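Local atomic coordinates of protein PTHB1 (Homo sapiens, PDB entry 4YD8), a protein that forms part of the BBSome, a coat complex thought to sort specific membrane proteins to the primary cilium and required for ciliogenesis. Residues A[173-178]-A[209-214]; A[197-200]-A[206-209]; A[296-299]-A[305-308]; A[316-319]-A[325-328]. All blocks are in the same frame, centred on the assembly; numbering follows the deposited sequence.

Contact 1. Residues A[173-178]-A[209-214]; sequences YAFGRF and YKYQVL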
loop_
_atom_site.group_PDB
_atom_site.type_symbol
_atom_site.label_atom_id
_atom_site.label_comp_id
_atom_site.label_asym_id
_atom_site.label_seq_id
_atom_site.Cartn_x
_atom_site.Cartn_y
_atom_site.Cartn_z
ATOM N N TYR A 173 2.223 15.118 17.637
ATOM C CA TYR A 173 0.914 15.344 17.042
ATOM C C TYR A 173 0.819 16.783 16.559
ATOM O O TYR A 173 1.155 17.705 17.298
ATOM C CB TYR A 173 -0.187 15.049 18.059
ATOM C CG TYR A 173 -1.586 15.248 17.541
ATOM C CD1 TYR A 173 -2.039 14.563 16.425
ATOM C CD2 TYR A 173 -2.473 16.107 18.191
ATOM C CE1 TYR A 173 -3.331 14.735 15.958
ATOM C CE2 TYR A 173 -3.761 16.289 17.727
ATOM C CZ TYR A 173 -4.186 15.600 16.615
ATOM O OH TYR A 173 -5.472 15.774 16.159
ATOM N N ALA A 174 0.360 16.977 15.329
ATOM C CA ALA A 174 0.247 18.317 14.763
ATOM C C ALA A 174 -1.160 18.882 14.944
ATOM O O ALA A 174 -1.357 19.856 15.658
ATOM C CB ALA A 174 0.627 18.300 13.282
ATOM N N PHE A 175 -2.145 18.261 14.306
ATOM C CA PHE A 175 -3.516 18.753 14.381
ATOM C C PHE A 175 -4.499 17.721 13.837
ATOM O O PHE A 175 -4.096 16.707 13.254
ATOM C CB PHE A 175 -3.669 20.066 13.600
ATOM C CG PHE A 175 -3.315 19.942 12.140
ATOM C CD1 PHE A 175 -4.239 19.460 11.223
ATOM C CD2 PHE A 175 -2.053 20.293 11.687
ATOM C CE1 PHE A 175 -3.911 19.333 9.879
ATOM C CE2 PHE A 175 -1.720 20.168 10.346
ATOM C CZ PHE A 175 -2.654 19.687 9.441
ATOM N N GLY A 176 -5.786 17.997 14.019
ATOM C CA GLY A 176 -6.842 17.152 13.479
ATOM C C GLY A 176 -7.981 17.974 12.886
ATOM O O GLY A 176 -8.355 19.012 13.433
ATOM N N ARG A 177 -8.529 17.511 11.763
ATOM C CA ARG A 177 -9.611 18.209 11.061
ATOM C C ARG A 177 -10.684 17.232 10.619
ATOM O O ARG A 177 -10.369 16.198 10.044
ATOM C CB ARG A 177 -9.077 18.938 9.830
ATOM C CG ARG A 177 -7.904 19.870 10.086
ATOM C CD ARG A 177 -8.334 21.142 10.800
ATOM N NE ARG A 177 -7.188 22.021 11.021
ATOM C CZ ARG A 177 -6.654 22.286 12.210
ATOM N NH1 ARG A 177 -7.168 21.755 13.316
ATOM N NH2 ARG A 177 -5.612 23.100 12.293
ATOM N N PHE A 178 -11.952 17.557 10.872
ATOM C CA PHE A 178 -13.051 16.745 10.354
ATOM C C PHE A 178 -13.339 17.032 8.889
ATOM O O PHE A 178 -13.481 18.187 8.498
ATOM C CB PHE A 178 -14.339 16.984 11.147
ATOM C CG PHE A 178 -14.334 16.383 12.519
ATOM C CD1 PHE A 178 -14.308 15.008 12.688
ATOM C CD2 PHE A 178 -14.388 17.192 13.643
ATOM C CE1 PHE A 178 -14.315 14.450 13.947
ATOM C CE2 PHE A 178 -14.398 16.643 14.908
ATOM C CZ PHE A 178 -14.364 15.271 15.065
ATOM N N TYR A 209 -8.009 17.645 -0.886
ATOM C CA TYR A 209 -7.858 18.707 0.105
ATOM C C TYR A 209 -6.405 19.157 0.210
ATOM O O TYR A 209 -5.533 18.346 0.492
ATOM C CB TYR A 209 -8.320 18.230 1.484
ATOM C CG TYR A 209 -9.775 17.867 1.555
ATOM C CD1 TYR A 209 -10.199 16.572 1.284
ATOM C CD2 TYR A 209 -10.735 18.821 1.889
ATOM C CE1 TYR A 209 -11.538 16.227 1.341
ATOM C CE2 TYR A 209 -12.087 18.485 1.947
ATOM C CZ TYR A 209 -12.477 17.180 1.669
ATOM O OH TYR A 209 -13.806 16.814 1.721
ATOM N N LYS A 210 -6.153 20.445 0.006
ATOM C CA LYS A 210 -4.810 20.995 0.157
ATOM C C LYS A 210 -4.335 20.897 1.599
ATOM O O LYS A 210 -5.081 21.230 2.530
ATOM C CB LYS A 210 -4.766 22.454 -0.300
ATOM C CG LYS A 210 -5.073 22.661 -1.774
ATOM C CD LYS A 210 -4.044 23.576 -2.430
ATOM C CE LYS A 210 -2.850 22.789 -2.984
ATOM N NZ LYS A 210 -1.921 22.225 -1.949
ATOM N N TYR A 211 -3.096 20.442 1.788
ATOM C CA TYR A 211 -2.534 20.319 3.129
ATOM C C TYR A 211 -2.571 21.628 3.922
ATOM O O TYR A 211 -2.943 21.638 5.101
ATOM C CB TYR A 211 -1.088 19.827 3.073
ATOM C CG TYR A 211 -0.472 19.723 4.447
ATOM C CD1 TYR A 211 -0.850 18.708 5.314
ATOM C CD2 TYR A 211 0.474 20.637 4.880
ATOM C CE1 TYR A 211 -0.303 18.598 6.567
ATOM C CE2 TYR A 211 1.034 20.533 6.145
ATOM C CZ TYR A 211 0.637 19.505 6.981
ATOM O OH TYR A 211 1.174 19.383 8.237
ATOM N N GLN A 212 -2.180 22.729 3.290
ATOM C CA GLN A 212 -2.125 24.000 4.013
ATOM C C GLN A 212 -3.519 24.506 4.363
ATOM O O GLN A 212 -3.709 25.114 5.414
ATOM C CB GLN A 212 -1.360 25.058 3.215
ATOM C CG GLN A 212 0.121 24.717 2.995
ATOM C CD GLN A 212 0.937 24.641 4.287
ATOM O OE1 GLN A 212 0.515 25.121 5.343
ATOM N NE2 GLN A 212 2.118 24.038 4.200
ATOM N N VAL A 213 -4.494 24.235 3.500
ATOM C CA VAL A 213 -5.878 24.575 3.800
ATOM C C VAL A 213 -6.341 23.780 5.017
ATOM O O VAL A 213 -6.974 24.324 5.916
ATOM C CB VAL A 213 -6.806 24.308 2.598
ATOM C CG1 VAL A 213 -8.268 24.330 3.028
ATOM C CG2 VAL A 213 -6.550 25.328 1.512
ATOM N N LEU A 214 -6.005 22.496 5.055
ATOM C CA LEU A 214 -6.257 21.674 6.237
ATOM C C LEU A 214 -5.577 22.242 7.471
ATOM O O LEU A 214 -6.210 22.424 8.508
ATOM C CB LEU A 214 -5.774 20.239 6.007
ATOM C CG LEU A 214 -6.850 19.315 5.451
ATOM C CD1 LEU A 214 -6.216 18.150 4.747
ATOM C CD2 LEU A 214 -7.720 18.824 6.584
#

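Contact 2. Residues A[197-200]-A[206-209]; sequences FLTV and VESY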
loop_
_atom_site.group_PDB
_atom_site.type_symbol
_atom_site.label_atom_id
_atom_site.label_comp_id
_atom_site.label_asym_id
_atom_site.label_seq_id
_atom_site.Cartn_x
_atom_site.Cartn_y
_atom_site.Cartn_z
ATOM N N PHE A 197 -4.374 15.810 0.157
ATOM C CA PHE A 197 -4.924 14.516 0.536
ATOM C C PHE A 197 -6.095 14.173 -0.363
ATOM O O PHE A 197 -6.962 15.012 -0.610
ATOM C CB PHE A 197 -5.385 14.507 1.997
ATOM C CG PHE A 197 -4.267 14.676 2.986
ATOM C CD1 PHE A 197 -3.340 13.668 3.180
ATOM C CD2 PHE A 197 -4.149 15.836 3.721
ATOM C CE1 PHE A 197 -2.306 13.821 4.091
ATOM C CE2 PHE A 197 -3.114 15.996 4.642
ATOM C CZ PHE A 197 -2.193 14.983 4.813
ATOM N N LEU A 198 -6.128 12.937 -0.838
ATOM C CA LEU A 198 -7.225 12.490 -1.692
ATOM C C LEU A 198 -8.025 11.407 -0.986
ATOM O O LEU A 198 -7.463 10.525 -0.331
ATOM C CB LEU A 198 -6.683 11.974 -3.044
ATOM C CG LEU A 198 -6.343 13.142 -3.980
ATOM C CD1 LEU A 198 -5.008 13.816 -3.645
ATOM C CD2 LEU A 198 -6.369 12.711 -5.399
ATOM N N THR A 199 -9.343 11.482 -1.097
ATOM C CA THR A 199 -10.167 10.403 -0.603
ATOM C C THR A 199 -11.384 10.255 -1.509
ATOM O O THR A 199 -11.534 11.006 -2.473
ATOM C CB THR A 199 -10.591 10.634 0.865
ATOM O OG1 THR A 199 -11.216 9.448 1.374
ATOM C CG2 THR A 199 -11.562 11.832 0.987
ATOM N N VAL A 200 -12.206 9.244 -1.247
ATOM C CA VAL A 200 -13.486 9.117 -1.944
ATOM C C VAL A 200 -14.597 8.943 -0.917
ATOM O O VAL A 200 -14.517 8.071 -0.053
ATOM C CB VAL A 200 -13.524 7.939 -2.912
ATOM C CG1 VAL A 200 -14.752 8.054 -3.829
ATOM C CG2 VAL A 200 -12.215 7.861 -3.738
ATOM N N VAL A 206 -14.720 11.716 -5.544
ATOM C CA VAL A 206 -13.293 11.841 -5.297
ATOM C C VAL A 206 -13.031 13.273 -4.839
ATOM O O VAL A 206 -13.452 14.210 -5.492
ATOM C CB VAL A 206 -12.448 11.532 -6.547
ATOM C CG1 VAL A 206 -10.960 11.647 -6.220
ATOM C CG2 VAL A 206 -12.742 10.123 -7.056
ATOM N N GLU A 207 -12.342 13.435 -3.717
ATOM C CA GLU A 207 -12.115 14.755 -3.141
ATOM C C GLU A 207 -10.642 15.001 -2.874
ATOM O O GLU A 207 -9.934 14.103 -2.425
ATOM C CB GLU A 207 -12.899 14.903 -1.838
ATOM C CG GLU A 207 -14.366 14.599 -1.988
ATOM C CD GLU A 207 -15.134 14.789 -0.706
ATOM O OE1 GLU A 207 -14.512 14.727 0.376
ATOM O OE2 GLU A 207 -16.366 15.016 -0.779
ATOM N N SER A 208 -10.189 16.217 -3.155
ATOM C CA SER A 208 -8.803 16.587 -2.920
ATOM C C SER A 208 -8.762 17.782 -1.972
ATOM O O SER A 208 -9.397 18.800 -2.232
ATOM C CB SER A 208 -8.095 16.928 -4.231
ATOM O OG SER A 208 -6.740 17.296 -4.021
ATOM N N TYR A 209 -8.009 17.645 -0.886
ATOM C CA TYR A 209 -7.858 18.707 0.105
ATOM C C TYR A 209 -6.405 19.157 0.210
ATOM O O TYR A 209 -5.533 18.346 0.492
ATOM C CB TYR A 209 -8.320 18.230 1.484
ATOM C CG TYR A 209 -9.775 17.867 1.555
ATOM C CD1 TYR A 209 -10.199 16.572 1.284
ATOM C CD2 TYR A 209 -10.735 18.821 1.889
ATOM C CE1 TYR A 209 -11.538 16.227 1.341
ATOM C CE2 TYR A 209 -12.087 18.485 1.947
ATOM C CZ TYR A 209 -12.477 17.180 1.669
ATOM O OH TYR A 209 -13.806 16.814 1.721
#

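Contact 3. Residues A[296-299]-A[305-308]; sequences PYCS and INTL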
loop_
_atom_site.group_PDB
_atom_site.type_symbol
_atom_site.label_atom_id
_atom_site.label_comp_id
_atom_site.label_asym_id
_atom_site.label_seq_id
_atom_site.Cartn_x
_atom_site.Cartn_y
_atom_site.Cartn_z
ATOM N N PRO A 296 -0.997 0.375 -9.814
ATOM C CA PRO A 296 -0.230 1.000 -10.901
ATOM C C PRO A 296 1.245 0.893 -10.538
ATOM O O PRO A 296 1.625 1.496 -9.528
ATOM C CB PRO A 296 -0.691 2.469 -10.896
ATOM C CG PRO A 296 -1.913 2.501 -10.007
ATOM C CD PRO A 296 -1.748 1.369 -9.027
ATOM N N TYR A 297 2.043 0.139 -11.294
ATOM C CA TYR A 297 3.346 -0.307 -10.773
ATOM C C TYR A 297 4.544 0.065 -11.620
ATOM O O TYR A 297 5.674 -0.017 -11.145
ATOM C CB TYR A 297 3.346 -1.834 -10.569
ATOM C CG TYR A 297 3.323 -2.654 -11.858
ATOM C CD1 TYR A 297 2.119 -2.936 -12.493
ATOM C CD2 TYR A 297 4.496 -3.162 -12.418
ATOM C CE1 TYR A 297 2.078 -3.683 -13.667
ATOM C CE2 TYR A 297 4.468 -3.919 -13.602
ATOM C CZ TYR A 297 3.250 -4.173 -14.217
ATOM O OH TYR A 297 3.187 -4.900 -15.385
ATOM N N CYS A 298 4.329 0.471 -12.868
ATOM C CA CYS A 298 5.462 0.895 -13.690
ATOM C C CYS A 298 4.994 1.555 -14.968
ATOM O O CYS A 298 3.805 1.530 -15.311
ATOM C CB CYS A 298 6.380 -0.283 -14.037
ATOM S SG CYS A 298 5.861 -1.292 -15.465
ATOM N N SER A 299 5.947 2.147 -15.672
ATOM C CA SER A 299 5.704 2.628 -17.018
ATOM C C SER A 299 6.717 1.998 -17.954
ATOM O O SER A 299 7.921 2.111 -17.720
ATOM C CB SER A 299 5.790 4.149 -17.085
ATOM O OG SER A 299 5.873 4.558 -18.439
ATOM N N ILE A 305 1.119 3.808 -18.530
ATOM C CA ILE A 305 1.296 3.228 -17.209
ATOM C C ILE A 305 0.735 1.812 -17.182
ATOM O O ILE A 305 -0.320 1.518 -17.768
ATOM C CB ILE A 305 0.628 4.102 -16.105
ATOM C CG1 ILE A 305 1.247 5.504 -16.089
ATOM C CG2 ILE A 305 0.758 3.442 -14.732
ATOM C CD1 ILE A 305 0.737 6.417 -15.003
ATOM N N ASN A 306 1.476 0.920 -16.528
ATOM C CA ASN A 306 1.017 -0.461 -16.338
ATOM C C ASN A 306 0.389 -0.644 -14.959
ATOM O O ASN A 306 0.939 -0.197 -13.949
ATOM C CB ASN A 306 2.174 -1.471 -16.519
ATOM C CG ASN A 306 2.466 -1.803 -17.981
ATOM O OD1 ASN A 306 2.209 -1.010 -18.887
ATOM N ND2 ASN A 306 3.055 -2.981 -18.207
ATOM N N THR A 307 -0.758 -1.316 -14.920
ATOM C CA THR A 307 -1.518 -1.493 -13.689
ATOM C C THR A 307 -1.913 -2.950 -13.481
ATOM O O THR A 307 -2.486 -3.588 -14.377
ATOM C CB THR A 307 -2.795 -0.627 -13.704
ATOM O OG1 THR A 307 -2.426 0.751 -13.862
ATOM C CG2 THR A 307 -3.575 -0.802 -12.394
ATOM N N LEU A 308 -1.604 -3.475 -12.299
ATOM C CA LEU A 308 -2.069 -4.799 -11.904
ATOM C C LEU A 308 -3.462 -4.678 -11.318
ATOM O O LEU A 308 -3.697 -3.794 -10.519
ATOM C CB LEU A 308 -1.133 -5.428 -10.866
ATOM C CG LEU A 308 0.139 -6.068 -11.404
ATOM C CD1 LEU A 308 1.172 -6.043 -10.290
ATOM C CD2 LEU A 308 -0.169 -7.490 -11.813
#

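Contact 4. Residues A[316-319]-A[325-328]; sequences LHIY and KWAT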
loop_
_atom_site.group_PDB
_atom_site.type_symbol
_atom_site.label_atom_id
_atom_site.label_comp_id
_atom_site.label_asym_id
_atom_site.label_seq_id
_atom_site.Cartn_x
_atom_site.Cartn_y
_atom_site.Cartn_z
ATOM N N LEU A 316 -5.492 -12.402 -12.144
ATOM C CA LEU A 316 -4.681 -11.214 -11.971
ATOM C C LEU A 316 -4.372 -10.659 -13.364
ATOM O O LEU A 316 -3.841 -11.378 -14.209
ATOM C CB LEU A 316 -3.402 -11.546 -11.203
ATOM C CG LEU A 316 -2.443 -10.397 -10.897
ATOM C CD1 LEU A 316 -3.105 -9.373 -9.957
ATOM C CD2 LEU A 316 -1.149 -10.939 -10.282
ATOM N N HIS A 317 -4.709 -9.390 -13.598
ATOM C CA HIS A 317 -4.575 -8.775 -14.919
ATOM C C HIS A 317 -3.558 -7.653 -14.924
ATOM O O HIS A 317 -3.396 -6.968 -13.929
ATOM C CB HIS A 317 -5.912 -8.210 -15.400
ATOM C CG HIS A 317 -6.967 -9.247 -15.601
ATOM N ND1 HIS A 317 -8.149 -9.250 -14.893
ATOM C CD2 HIS A 317 -7.014 -10.324 -16.418
ATOM C CE1 HIS A 317 -8.884 -10.277 -15.274
ATOM N NE2 HIS A 317 -8.218 -10.946 -16.200
ATOM N N ILE A 318 -2.880 -7.474 -16.051
ATOM C CA ILE A 318 -2.044 -6.301 -16.255
ATOM C C ILE A 318 -2.553 -5.508 -17.434
ATOM O O ILE A 318 -2.677 -6.043 -18.521
ATOM C CB ILE A 318 -0.577 -6.657 -16.523
ATOM C CG1 ILE A 318 0.087 -7.162 -15.255
ATOM C CG2 ILE A 318 0.176 -5.426 -17.011
ATOM C CD1 ILE A 318 1.541 -7.628 -15.492
ATOM N N TYR A 319 -2.867 -4.241 -17.186
ATOM C CA TYR A 319 -3.268 -3.292 -18.219
ATOM C C TYR A 319 -2.155 -2.299 -18.506
ATOM O O TYR A 319 -1.511 -1.807 -17.589
ATOM C CB TYR A 319 -4.531 -2.526 -17.771
ATOM C CG TYR A 319 -5.701 -3.439 -17.590
ATOM C CD1 TYR A 319 -5.938 -4.067 -16.370
ATOM C CD2 TYR A 319 -6.562 -3.702 -18.647
ATOM C CE1 TYR A 319 -7.016 -4.923 -16.210
ATOM C CE2 TYR A 319 -7.636 -4.555 -18.495
ATOM C CZ TYR A 319 -7.860 -5.157 -17.275
ATOM O OH TYR A 319 -8.927 -6.008 -17.126
ATOM N N LYS A 325 -2.928 -6.691 -21.234
ATOM C CA LYS A 325 -1.670 -7.164 -21.824
ATOM C C LYS A 325 -1.295 -8.573 -21.371
ATOM O O LYS A 325 -0.522 -9.265 -22.039
ATOM C CB LYS A 325 -0.530 -6.200 -21.469
ATOM C CG LYS A 325 -0.615 -4.847 -22.146
ATOM C CD LYS A 325 -0.453 -4.986 -23.655
ATOM C CE LYS A 325 -0.524 -3.630 -24.348
ATOM N NZ LYS A 325 -0.438 -3.773 -25.840
ATOM N N TRP A 326 -1.830 -8.993 -20.231
ATOM C CA TRP A 326 -1.379 -10.222 -19.580
ATOM C C TRP A 326 -2.365 -10.642 -18.522
ATOM O O TRP A 326 -2.973 -9.791 -17.879
ATOM C CB TRP A 326 -0.010 -9.989 -18.959
ATOM C CG TRP A 326 0.634 -11.124 -18.221
ATOM C CD1 TRP A 326 1.350 -12.157 -18.760
ATOM C CD2 TRP A 326 0.708 -11.284 -16.797
ATOM N NE1 TRP A 326 1.836 -12.964 -17.758
ATOM C CE2 TRP A 326 1.464 -12.447 -16.549
ATOM C CE3 TRP A 326 0.187 -10.576 -15.713
ATOM C CZ2 TRP A 326 1.734 -12.892 -15.255
ATOM C CZ3 TRP A 326 0.449 -11.028 -14.432
ATOM C CH2 TRP A 326 1.208 -12.183 -14.215
ATOM N N ALA A 327 -2.520 -11.947 -18.344
ATOM C CA ALA A 327 -3.447 -12.472 -17.353
ATOM C C ALA A 327 -2.963 -13.794 -16.782
ATOM O O ALA A 327 -2.489 -14.655 -17.523
ATOM C CB ALA A 327 -4.847 -12.650 -17.975
ATOM N N THR A 328 -3.095 -13.949 -15.470
ATOM C CA THR A 328 -2.736 -15.182 -14.788
ATOM C C THR A 328 -3.794 -15.593 -13.771
ATOM O O THR A 328 -4.426 -14.731 -13.158
ATOM C CB THR A 328 -1.392 -15.017 -14.082
ATOM O OG1 THR A 328 -0.413 -14.655 -15.052
ATOM C CG2 THR A 328 -0.965 -16.292 -13.409
#

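Contact 1. Residues A[173-178]-A[209-214]
Arg177, on the outermost strand 172-178 of one blade of the seven-bladed beta-propeller, reaches across to Leu214 in the short helix 211-216, which follows directly on strand 205-210 of the next blade. The polar part of this blade-to-blade contact is a charged side chain gripping a helix carbonyl. NE of Arg177 donates to O of Leu214 at 2.7 Å, and the oxygen lies at the edge of the guanidinium, close to its plane. The same group is tied down twice more: NH1 turns back to Gly176 O at 3.0 Å, meeting that carbonyl from above its plane, and NH2 bonds Ala215 O. The side chain bends at chi2 (-74°), which folds the guanidinium back over its own strand, with Phe175 CD1 over the centre of one face. A methionine here would strip Leu214 O and Ala215 O of their donor and would probably let the helix shift against the strand.

Apolar contacts accompany these bonds. CB of Arg177 sits 3.5 Å from CD2 of Leu214 as the two side chains run past each other in opposite directions. Phe175 is itself the second residue of a classic beta bulge, Ala174 and Phe175 both facing Val167. Its ring meets Tyr211 obliquely, planes at 45°: Phe175 CZ lies 3.9 Å from Tyr211 CE1, while the hydroxyl OH approaches the edge of the Phe175 ring at CE2, 3.7 Å away.

Contact 2. Residues A[197-200]-A[206-209]
Strands 197-200 and 206-209 run antiparallel at 158°, their axes approaching to 4.6 Å, and two hydrogen-bonded pairs, Phe197 with Tyr209 and Thr199 with Glu207, alternate with the non-hydrogen-bonded pairs Leu198 with Ser208 and Val200 with Val206. Each hydrogen-bonded pair has both its links; Tyr209 N to Phe197 O, at 2.8 Å, is typical.

On the face carrying Thr199 and Glu207, these two side chains lie alongside each other and point the same way. The methyl CG2 of Thr199 is 4.2 Å from Glu207 OE1 and also comes up to the edge of the Tyr209 ring. With OG1 anti to the backbone N (chi1 -171°), the threonine hydroxyl is directed to Pro187 O instead of across the pair. Glu207 stretches out beyond CG and accepts the Tyr209 hydroxyl, OH to OE1 2.6 Å, from above the carboxylate plane. This short bond joins residues two apart on one strand and holds the end of the buried phenol in place. Exchanging Glu207 for a leucine would probably leave the Tyr209 hydroxyl without its acceptor and the ring freer to swing.

On the other face, Val200 and Val206 cross with their CG2 methyls 4.1 Å apart, and Leu198 CD1 touches Ser208 OG at 3.9 Å.

The hairpin forms the middle of a propeller blade, between strands 188-191 and 241-244. Trp241 touches Leu198, Val206 and Ser208, strand 249-255 of the next blade packs on Leu198 and Val200, and helix 211-216 lies against Phe197 and Tyr209.

Contact 3. Residues A[296-299]-A[305-308]
A beta hairpin of the propeller, strands 291-298 and 306-311, brings Tyr297 against Asn306 beside a beta bulge. The register slips by one residue between the Pro296-Thr307 pair and the Cys298-Asn306 pair, and Asn306 is bonded to both residues of the bulge. Its O accepts Tyr297 N at 2.9 Å, and its N donates to Cys298 O at 2.7 Å, the second bond being nearly straight at 171°.

The bulge turns Tyr297 out of the regular alternation of side chains. Its CG stands between the backbone N and the carbonyl carbon (chi1 70°), a setting that brings the ring back over the opposing strand. CE1 rests 3.6 Å from Asn306 CB, and the ring and the Asn306 amide cross at 67°. At the far end of the ring, Asn306 ND2 reaches Tyr297 OH by a weak hydrogen bond. Leu308 packs from farther along the strand, its CD1 methyl over one face of the tyrosine ring, while Ile318 and Val339, from strands 315-320 and 334-342, also touch the tyrosine.

Cys298 lies on the same face as Asn306, its SG 3.8 Å from the asparagine CB. Pro296 and Thr307, whose CA atoms are 4.0 Å apart, put their side chains on the other face. Phe265 of strand 263-268 touches both Pro296 and Ile305, tying this end of the hairpin to the blade before it. Both branches of the threonine touch the proline: Thr307 OG1 lies 3.8 Å from Pro296 CB, and Thr307 CG2 lies 3.8 Å from Pro296 N.

Contact 4. Residues A[316-319]-A[325-328]
Ile318 lays the end of its side chain against the benzo part of the Trp326 indole, with CD1 3.3 Å and CG1 3.4 Å from Trp326 CE3. The two side chains cross at a slant, so the isoleucine meets the ring system obliquely. Its CG1 lies beside the backbone N (chi1 -72°) and CD1 continues extended from there, which carries the chain along the indole. Leu316, two residues back, adds a looser touch on the same face, its CD2 4.4 Å from Trp326 CZ3. On the reverse face His317 turns the edge of its imidazole to Ala327, and its CD2 comes to 3.5 Å from the alanine CB.

The backbone sets these groups opposite each other. Leu316 and Thr328 exchange two hydrogen bonds, and Ile318 N donates to Trp326 O at 3.0 Å. Ile318 O accepts its bond from Lys325 N, at 2.8 Å, and not from the tryptophan. Lys325 and Trp326 thus both stand opposite Ile318, a classic beta bulge that inserts one extra residue next to the indole. The lysine leaves CB 3.7 Å from Ile318 O, while its ammonium end leads away.

Farther out, Leu308 of strand 306-311 supports both Leu316 and Ile318, and Leu363 also packs on Ile318. Beyond Ala327, a backbone bond to Phe8 brings the N-terminal strand 8-17 alongside strand 323-329, consistent with closure of the ring. Strands 291-298, 306-311, 315-320 and 323-329 form a four-stranded antiparallel blade, the standard propeller unit, and this hairpin supplies its last two strands.

Overall arrangement
The four contacts are distributed round the beta-propeller in two touching pairs. Contacts 1 and 2 share Tyr209 and have centres 13 Å apart; Phe197 of contact 2 packs against Tyr211 and Leu214 of contact 1, with its CD2 3.3 Å from Leu214 CD1. Contacts 3 and 4 are consecutive hairpins of one sheet, centres 11 Å apart, joined by a probable hydrogen bond from Thr307 N to Tyr319 O. Contacts 1 and 4 lie on opposite sides of the chain's centre, about 38 Å between centres. Gly145, critical for protein stability, is near the first pair: the side chains of Phe197 and Tyr211 lie about 7 Å and about 9 Å from it.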